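Local structure of leucine aminopeptidase 1 (Caenorhabditis elegans, 2HB6) at residues A[248-253]-A[301-306]; A[255-260]-A[273-278]; A[358-363]-A[454-459]. The protein releases N-terminal amino acids, preferably leucine, from peptides as a metal-dependent aminopeptidase of the M17 family, and probably acts as a digestive enzyme. The protein carries 1 engineered substitution. All coordinates share one frame; numbering follows the deposited sequence.

Contact 1 (A[248-253]-A[301-306]); sequences ALVGKG and CLCIVE. With NA (sodium ion), chain F.
The backbone of G253 meets 301-306 through an unevenly formed pair of hydrogen bonds: its N-H reaches C303 O at 2.7 Å but is bent to 132° at the hydrogen, while V305 N approaches G253 O from above the carbonyl plane, 40° out of it. This is the far end of a parallel strand pair in the mixed sheet of the M17 catalytic domain; the segment axes lie 4.7 Å apart, and their directions differ by 15°. Further back, the two bonds that G251 makes are nearly straight: C303 N donates to G251 O, and G251 N donates to C301 O. C301 N donates in turn to L249 O.

At G251 and G253 the strand has no side chain, beside L302 and I304, which pack against helix 186-199; a CB on G253 would clash with C303 O. At G253 the partner strand is close: I304 CA makes a CA-H...O contact of 3.2 Å with G253 O. On the face of V250, K252, C301 and C303, both branches of V250 are used. CG1, anti to the backbone N, lies 4.1 Å from C303 SG, and CG2 lies 4.0 Å from C301 CB. Helix 337-350 covers this side. K252 leaves the same face as an extended chain and, consistent with the second zinc site to which it is assigned by similarity, its NZ binds a sodium ion at 2.3 Å.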
loop_
_atom_site.group_PDB
_atom_site.type_symbol
_atom_site.label_atom_id
_atom_site.label_comp_id
_atom_site.label_asym_id
_atom_site.label_seq_id
_atom_site.Cartn_x
_atom_site.Cartn_y
_atom_site.Cartn_z
ATOM N N ALA A 248 -16.161 -1.010 -40.843
ATOM C CA ALA A 248 -16.806 -0.695 -39.569
ATOM C C ALA A 248 -15.864 0.030 -38.625
ATOM O O ALA A 248 -14.715 -0.375 -38.438
ATOM C CB ALA A 248 -17.363 -1.944 -38.915
ATOM N N LEU A 249 -16.363 1.119 -38.035
ATOM C CA LEU A 249 -15.671 1.840 -36.961
ATOM C C LEU A 249 -16.401 1.578 -35.636
ATOM O O LEU A 249 -17.474 2.133 -35.378
ATOM C CB LEU A 249 -15.671 3.353 -37.256
ATOM C CG LEU A 249 -15.117 3.738 -38.630
ATOM C CD1 LEU A 249 -15.407 5.181 -38.960
ATOM C CD2 LEU A 249 -13.615 3.453 -38.720
ATOM N N VAL A 250 -15.833 0.703 -34.821
ATOM C CA VAL A 250 -16.467 0.284 -33.568
ATOM C C VAL A 250 -15.822 1.098 -32.437
ATOM O O VAL A 250 -14.608 1.144 -32.330
ATOM C CB VAL A 250 -16.284 -1.239 -33.330
ATOM C CG1 VAL A 250 -17.049 -1.700 -32.072
ATOM C CG2 VAL A 250 -16.766 -2.032 -34.579
ATOM N N GLY A 251 -16.632 1.761 -31.616
ATOM C CA GLY A 251 -16.100 2.667 -30.603
ATOM C C GLY A 251 -16.553 2.297 -29.205
ATOM O O GLY A 251 -17.709 1.952 -28.998
ATOM N N LYS A 252 -15.638 2.374 -28.234
ATOM C CA LYS A 252 -15.981 2.113 -26.843
ATOM C C LYS A 252 -16.601 3.348 -26.217
ATOM O O LYS A 252 -15.934 4.385 -26.080
ATOM C CB LYS A 252 -14.737 1.702 -26.050
ATOM C CG LYS A 252 -14.981 1.538 -24.545
ATOM C CD LYS A 252 -13.639 1.476 -23.807
ATOM C CE LYS A 252 -13.918 1.565 -22.339
ATOM N NZ LYS A 252 -12.716 1.281 -21.476
ATOM N N GLY A 253 -17.870 3.227 -25.829
ATOM C CA GLY A 253 -18.637 4.369 -25.316
ATOM C C GLY A 253 -19.063 4.171 -23.878
ATOM O O GLY A 253 -20.257 4.248 -23.551
ATOM N N CYS A 301 -20.259 1.894 -35.134
ATOM C CA CYS A 301 -20.907 0.981 -34.213
ATOM C C CYS A 301 -20.495 1.403 -32.818
ATOM O O CYS A 301 -19.347 1.235 -32.435
ATOM C CB CYS A 301 -20.469 -0.463 -34.447
ATOM S SG CYS A 301 -20.786 -1.113 -36.114
ATOM N N LEU A 302 -21.428 1.969 -32.074
ATOM C CA LEU A 302 -21.104 2.572 -30.786
ATOM C C LEU A 302 -21.655 1.714 -29.649
ATOM O O LEU A 302 -22.858 1.474 -29.563
ATOM C CB LEU A 302 -21.616 4.008 -30.713
ATOM C CG LEU A 302 -21.202 4.906 -31.894
ATOM C CD1 LEU A 302 -21.739 6.307 -31.653
ATOM C CD2 LEU A 302 -19.687 4.970 -32.132
ATOM N N CYS A 303 -20.768 1.254 -28.773
ATOM C CA CYS A 303 -21.195 0.425 -27.646
ATOM C C CYS A 303 -21.228 1.315 -26.409
ATOM O O CYS A 303 -20.182 1.793 -25.957
ATOM C CB CYS A 303 -20.207 -0.728 -27.441
ATOM S SG CYS A 303 -19.758 -1.646 -28.945
ATOM N N ILE A 304 -22.429 1.559 -25.886
ATOM C CA ILE A 304 -22.652 2.677 -24.967
ATOM C C ILE A 304 -23.228 2.156 -23.651
ATOM O O ILE A 304 -24.343 1.641 -23.622
ATOM C CB ILE A 304 -23.616 3.758 -25.565
ATOM C CG1 ILE A 304 -22.998 4.410 -26.815
ATOM C CG2 ILE A 304 -23.892 4.852 -24.523
ATOM C CD1 ILE A 304 -24.024 5.180 -27.680
ATOM N N VAL A 305 -22.447 2.266 -22.577
ATOM C CA VAL A 305 -22.825 1.696 -21.275
ATOM C C VAL A 305 -22.306 2.624 -20.182
ATOM O O VAL A 305 -21.380 3.406 -20.400
ATOM C CB VAL A 305 -22.216 0.265 -21.020
ATOM C CG1 VAL A 305 -22.627 -0.749 -22.106
ATOM C CG2 VAL A 305 -20.692 0.328 -20.924
ATOM N N GLU A 306 -22.902 2.536 -18.999
ATOM C CA GLU A 306 -22.220 3.017 -17.806
ATOM C C GLU A 306 -21.928 1.830 -16.894
ATOM O O GLU A 306 -22.819 1.030 -16.614
ATOM C CB GLU A 306 -23.072 4.059 -17.055
ATOM C CG GLU A 306 -22.362 4.565 -15.780
ATOM C CD GLU A 306 -22.999 5.804 -15.157
ATOM O OE1 GLU A 306 -23.630 6.601 -15.894
ATOM O OE2 GLU A 306 -22.856 5.974 -13.917
HETATM NA NA NA F . -13.464 1.325 -19.285
#

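Contact 2 (A[255-260]-A[273-278]); sequences VYDTGG and KRDMGG. With NA (sodium ion), chain F; NA (sodium ion), chain G.
D257 and D275 converge on one sodium ion, and D257 can be followed outward atom by atom. The bond from its CA to CB points toward 273-278, and CB lies 3.4 Å from D275 OD2. CG stands anti to the backbone N (chi1 -166°), which carries the carboxylate up to the metals. OD2 bridges them, at 2.3 Å from the chain G sodium ion and 2.8 Å from the chain F ion. OD1 turns back to the protein: G259 N donates to it from above the carboxylate plane, 63° out, closing an Asx turn, and N307 ND2 supplies a second hydrogen bond.

This is the two-metal centre of an M17 aminopeptidase, whose two zinc positions, by similarity, share D257; E336 also takes part in both. D275 OD2 also binds the chain F ion, at a length doubtfully short for sodium, and its OD1 is hydrogen-bonded to T362 OG1.

Below the carboxylates the segments meet through carbon and backbone. M276, at the N-cap position of helix 277-290, sets CG 3.8 Å from V255 CA. K273 CA makes a CA-H...O contact with V255 O, and Y256 CD1 lies 3.5 Å from K273 N, whose N-H is bonded to D317 of the second subunit; Y256 OH pairs with P316 O of that same subunit.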
loop_
_atom_site.group_PDB
_atom_site.type_symbol
_atom_site.label_atom_id
_atom_site.label_comp_id
_atom_site.label_asym_id
_atom_site.label_seq_id
_atom_site.Cartn_x
_atom_site.Cartn_y
_atom_site.Cartn_z
ATOM N N VAL A 255 -19.686 5.671 -20.767
ATOM C CA VAL A 255 -19.911 7.079 -20.393
ATOM C C VAL A 255 -19.325 7.391 -19.002
ATOM O O VAL A 255 -18.941 8.521 -18.718
ATOM C CB VAL A 255 -21.418 7.472 -20.473
ATOM C CG1 VAL A 255 -21.925 7.294 -21.911
ATOM C CG2 VAL A 255 -22.274 6.635 -19.504
ATOM N N TYR A 256 -19.248 6.360 -18.162
ATOM C CA TYR A 256 -18.478 6.414 -16.923
ATOM C C TYR A 256 -18.095 5.010 -16.485
ATOM O O TYR A 256 -18.916 4.102 -16.538
ATOM C CB TYR A 256 -19.305 7.046 -15.791
ATOM C CG TYR A 256 -18.408 7.514 -14.676
ATOM C CD1 TYR A 256 -17.791 8.767 -14.745
ATOM C CD2 TYR A 256 -18.133 6.697 -13.587
ATOM C CE1 TYR A 256 -16.943 9.197 -13.759
ATOM C CE2 TYR A 256 -17.291 7.129 -12.570
ATOM C CZ TYR A 256 -16.710 8.375 -12.668
ATOM O OH TYR A 256 -15.884 8.814 -11.682
ATOM N N ASP A 257 -16.855 4.851 -16.032
ATOM C CA ASP A 257 -16.395 3.589 -15.463
ATOM C C ASP A 257 -15.990 3.768 -13.990
ATOM O O ASP A 257 -14.947 4.353 -13.708
ATOM C CB ASP A 257 -15.176 3.124 -16.248
ATOM C CG ASP A 257 -14.823 1.678 -15.980
ATOM O OD1 ASP A 257 -15.562 0.949 -15.286
ATOM O OD2 ASP A 257 -13.777 1.265 -16.516
ATOM N N THR A 258 -16.806 3.256 -13.068
ATOM C CA THR A 258 -16.432 3.247 -11.642
ATOM C C THR A 258 -15.418 2.128 -11.368
ATOM O O THR A 258 -14.834 2.070 -10.295
ATOM C CB THR A 258 -17.631 2.954 -10.741
ATOM O OG1 THR A 258 -18.120 1.641 -11.038
ATOM C CG2 THR A 258 -18.758 4.000 -10.928
ATOM N N GLY A 259 -15.242 1.241 -12.350
ATOM C CA GLY A 259 -14.483 0.009 -12.191
ATOM C C GLY A 259 -15.424 -1.159 -11.944
ATOM O O GLY A 259 -15.026 -2.320 -12.059
ATOM N N GLY A 260 -16.675 -0.852 -11.598
ATOM C CA GLY A 260 -17.641 -1.883 -11.227
ATOM C C GLY A 260 -17.370 -2.346 -9.809
ATOM O O GLY A 260 -16.771 -1.607 -9.025
ATOM N N LYS A 273 -15.132 9.792 -16.741
ATOM C CA LYS A 273 -16.026 10.328 -17.811
ATOM C C LYS A 273 -15.404 10.184 -19.219
ATOM O O LYS A 273 -16.113 10.243 -20.235
ATOM C CB LYS A 273 -16.329 11.822 -17.554
ATOM C CG LYS A 273 -15.186 12.768 -17.947
ATOM C CD LYS A 273 -15.454 14.225 -17.516
ATOM C CE LYS A 273 -14.194 15.075 -17.635
ATOM N NZ LYS A 273 -14.518 16.529 -17.451
ATOM N N ARG A 274 -14.083 10.003 -19.281
ATOM C CA ARG A 274 -13.357 10.086 -20.556
ATOM C C ARG A 274 -13.307 8.721 -21.242
ATOM O O ARG A 274 -12.777 8.589 -22.341
ATOM C CB ARG A 274 -11.941 10.665 -20.356
ATOM C CG ARG A 274 -11.946 12.109 -19.807
ATOM C CD ARG A 274 -10.588 12.831 -19.943
ATOM N NE ARG A 274 -10.565 14.006 -19.062
ATOM C CZ ARG A 274 -9.672 14.234 -18.106
ATOM N NH1 ARG A 274 -8.663 13.397 -17.900
ATOM N NH2 ARG A 274 -9.784 15.325 -17.361
ATOM N N ASP A 275 -13.921 7.720 -20.609
ATOM C CA ASP A 275 -13.875 6.340 -21.086
ATOM C C ASP A 275 -14.813 6.059 -22.279
ATOM O O ASP A 275 -14.967 4.915 -22.712
ATOM C CB ASP A 275 -14.206 5.405 -19.927
ATOM C CG ASP A 275 -13.349 4.160 -19.924
ATOM O OD1 ASP A 275 -12.218 4.168 -20.459
ATOM O OD2 ASP A 275 -13.822 3.138 -19.385
ATOM N N MET A 276 -15.445 7.116 -22.787
ATOM C CA MET A 276 -16.236 7.052 -24.013
ATOM C C MET A 276 -15.527 7.754 -25.173
ATOM O O MET A 276 -16.128 7.988 -26.222
ATOM C CB MET A 276 -17.680 7.596 -23.789
ATOM C CG MET A 276 -17.803 8.904 -22.977
ATOM S SD MET A 276 -16.661 10.227 -23.441
ATOM C CE MET A 276 -17.460 10.709 -24.976
ATOM N N GLY A 277 -14.239 8.064 -24.986
ATOM C CA GLY A 277 -13.435 8.739 -26.013
ATOM C C GLY A 277 -13.338 8.004 -27.343
ATOM O O GLY A 277 -13.300 8.633 -28.408
ATOM N N GLY A 278 -13.298 6.675 -27.290
ATOM C CA GLY A 278 -13.306 5.876 -28.527
ATOM C C GLY A 278 -14.600 6.020 -29.319
ATOM O O GLY A 278 -14.574 6.177 -30.551
HETATM NA NA NA F . -13.464 1.325 -19.285
HETATM NA NA NA G . -12.186 -0.133 -17.315
HETATM O O HOH W 1 -9.313 0.489 -17.436
#

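Contact 3 (A[358-363]-A[454-459]); sequences FDMATL and LHLDIA
H455 and D359 face each other across two neighbouring parallel strands of the mixed sheet in the M17 catalytic domain; the strand axes are 4.8 Å apart and 12° from parallel. Among the polar links between side chains, H455 ND1 donates to D359 OD2 at 2.6 Å. The acceptor is met on its syn side and lies near the imidazole plane, which restrains the rotation of the ring. CG of D359 sits between its backbone N and carbonyl carbon (chi1 76°), bringing the carboxylate over to H455, and W453 NE1 holds OD1. D457 OD2 pairs in a similar way with T364 OG1.

The backbone ladder runs from D359 N to L454 O, L456 N to D359 O, and A361 N to L456 O, then past the strand ends with I458 N to A361 O at 2.8 Å.

Apolar contacts fill the face of F358, M360, L454 and L456. F358 CD1 lies 3.9 Å from L454 CB; M360 and L456 run side by side, with SD 3.8 Å from L456 CD2, and the I458 side chain crosses that of M360 at about a right angle, CD1 against CG. On the histidine side, L363 CD1 reaches the edge of the H455 ring, 3.3 Å from CE1.

One hydrogen bond joins side chain to backbone across the segments: L363 N donates to D457 OD1 at 3.1 Å from above the carboxylate plane.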
loop_
_atom_site.group_PDB
_atom_site.type_symbol
_atom_site.label_atom_id
_atom_site.label_comp_id
_atom_site.label_asym_id
_atom_site.label_seq_id
_atom_site.Cartn_x
_atom_site.Cartn_y
_atom_site.Cartn_z
ATOM N N PHE A 358 -12.295 -1.788 -37.583
ATOM C CA PHE A 358 -11.493 -1.035 -36.613
ATOM C C PHE A 358 -12.267 -0.924 -35.316
ATOM O O PHE A 358 -13.462 -0.624 -35.323
ATOM C CB PHE A 358 -11.233 0.402 -37.099
ATOM C CG PHE A 358 -10.500 0.488 -38.388
ATOM C CD1 PHE A 358 -9.116 0.482 -38.407
ATOM C CD2 PHE A 358 -11.196 0.623 -39.597
ATOM C CE1 PHE A 358 -8.415 0.576 -39.607
ATOM C CE2 PHE A 358 -10.510 0.721 -40.798
ATOM C CZ PHE A 358 -9.126 0.704 -40.812
ATOM N N ASP A 359 -11.598 -1.160 -34.195
ATOM C CA ASP A 359 -12.180 -0.784 -32.917
ATOM C C ASP A 359 -11.239 0.193 -32.224
ATOM O O ASP A 359 -10.028 0.030 -32.277
ATOM C CB ASP A 359 -12.573 -2.005 -32.052
ATOM C CG ASP A 359 -11.378 -2.692 -31.394
ATOM O OD1 ASP A 359 -10.851 -3.650 -31.991
ATOM O OD2 ASP A 359 -10.982 -2.285 -30.272
ATOM N N MET A 360 -11.800 1.251 -31.645
ATOM C CA MET A 360 -10.980 2.263 -30.997
ATOM C C MET A 360 -11.562 2.534 -29.621
ATOM O O MET A 360 -12.780 2.633 -29.458
ATOM C CB MET A 360 -10.909 3.546 -31.837
ATOM C CG MET A 360 -9.937 4.614 -31.277
ATOM S SD MET A 360 -9.714 6.103 -32.293
ATOM C CE MET A 360 -11.331 6.908 -32.147
ATOM N N ALA A 361 -10.686 2.602 -28.621
ATOM C CA ALA A 361 -11.112 2.579 -27.240
ATOM C C ALA A 361 -10.022 3.135 -26.348
ATOM O O ALA A 361 -8.836 2.983 -26.630
ATOM C CB ALA A 361 -11.441 1.172 -26.814
ATOM N N THR A 362 -10.450 3.756 -25.256
ATOM C CA THR A 362 -9.575 4.093 -24.138
ATOM C C THR A 362 -9.562 2.894 -23.172
ATOM O O THR A 362 -10.412 2.793 -22.301
ATOM C CB THR A 362 -10.120 5.358 -23.389
ATOM O OG1 THR A 362 -11.476 5.119 -22.994
ATOM C CG2 THR A 362 -10.102 6.579 -24.299
ATOM N N LEU A 363 -8.673 1.941 -23.383
ATOM C CA LEU A 363 -8.704 0.747 -22.558
ATOM C C LEU A 363 -7.911 0.600 -21.308
ATOM O O LEU A 363 -8.440 0.339 -20.251
ATOM C CB LEU A 363 -8.373 -0.484 -23.366
ATOM C CG LEU A 363 -9.268 -0.966 -24.466
ATOM C CD1 LEU A 363 -8.621 -0.418 -25.708
ATOM C CD2 LEU A 363 -9.238 -2.465 -24.470
ATOM N N LEU A 454 -8.323 -4.271 -36.892
ATOM C CA LEU A 454 -7.358 -3.451 -36.184
ATOM C C LEU A 454 -7.959 -2.887 -34.904
ATOM O O LEU A 454 -9.008 -2.235 -34.919
ATOM C CB LEU A 454 -6.781 -2.334 -37.088
ATOM C CG LEU A 454 -5.672 -1.450 -36.496
ATOM C CD1 LEU A 454 -4.656 -0.998 -37.548
ATOM C CD2 LEU A 454 -6.206 -0.220 -35.720
ATOM N N HIS A 455 -7.255 -3.123 -33.800
ATOM C CA HIS A 455 -7.647 -2.647 -32.487
ATOM C C HIS A 455 -6.728 -1.489 -32.124
ATOM O O HIS A 455 -5.519 -1.596 -32.298
ATOM C CB HIS A 455 -7.471 -3.785 -31.482
ATOM C CG HIS A 455 -7.460 -3.340 -30.056
ATOM N ND1 HIS A 455 -8.602 -2.948 -29.390
ATOM C CD2 HIS A 455 -6.443 -3.225 -29.166
ATOM C CE1 HIS A 455 -8.290 -2.620 -28.149
ATOM N NE2 HIS A 455 -6.988 -2.788 -27.984
ATOM N N LEU A 456 -7.304 -0.385 -31.650
ATOM C CA LEU A 456 -6.542 0.843 -31.398
ATOM C C LEU A 456 -6.832 1.378 -29.998
ATOM O O LEU A 456 -7.950 1.833 -29.708
ATOM C CB LEU A 456 -6.854 1.934 -32.454
ATOM C CG LEU A 456 -6.054 3.251 -32.387
ATOM C CD1 LEU A 456 -4.527 3.033 -32.587
ATOM C CD2 LEU A 456 -6.586 4.248 -33.414
ATOM N N ASP A 457 -5.821 1.338 -29.133
ATOM C CA ASP A 457 -5.973 1.749 -27.726
ATOM C C ASP A 457 -5.467 3.190 -27.603
ATOM O O ASP A 457 -4.289 3.481 -27.859
ATOM C CB ASP A 457 -5.159 0.794 -26.820
ATOM C CG ASP A 457 -5.453 0.968 -25.324
ATOM O OD1 ASP A 457 -5.995 1.999 -24.871
ATOM O OD2 ASP A 457 -5.117 0.036 -24.580
ATOM N N ILE A 458 -6.359 4.095 -27.208
ATOM C CA ILE A 458 -6.035 5.528 -27.210
ATOM C C ILE A 458 -6.190 6.156 -25.820
ATOM O O ILE A 458 -6.353 7.373 -25.693
ATOM C CB ILE A 458 -6.906 6.303 -28.233
ATOM C CG1 ILE A 458 -8.406 6.148 -27.910
ATOM C CG2 ILE A 458 -6.623 5.797 -29.649
ATOM C CD1 ILE A 458 -9.318 7.197 -28.628
ATOM N N ALA A 459 -6.130 5.321 -24.788
ATOM C CA ALA A 459 -6.286 5.769 -23.400
ATOM C C ALA A 459 -5.574 7.087 -23.074
ATOM O O ALA A 459 -6.210 8.039 -22.626
ATOM C CB ALA A 459 -5.856 4.678 -22.446
#

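Overall arrangement
All three contacts are largely buried in the catalytic domain, contact 3 opening slightly at L363 and A459, and they meet in one sheet: strand 246-254, central to contact 1, lies beside strand 356-361 of contact 3, while strand 297-307 neighbours strand 256-257 of contact 2. Contacts 1 and 3 are parallel backbone ladders; contact 2 has no hydrogen bond between its segments and is joined by shared metal and close packing. Metal binding is confined to contacts 1 and 2, where K252 NZ and D275 OD2 bind the same sodium ion; contact 3 has a histidine-carboxylate pair instead. K252 NZ probably also bonds to T362 O. Contacts 1 and 2 reach the second subunit; no other chain touches contact 3.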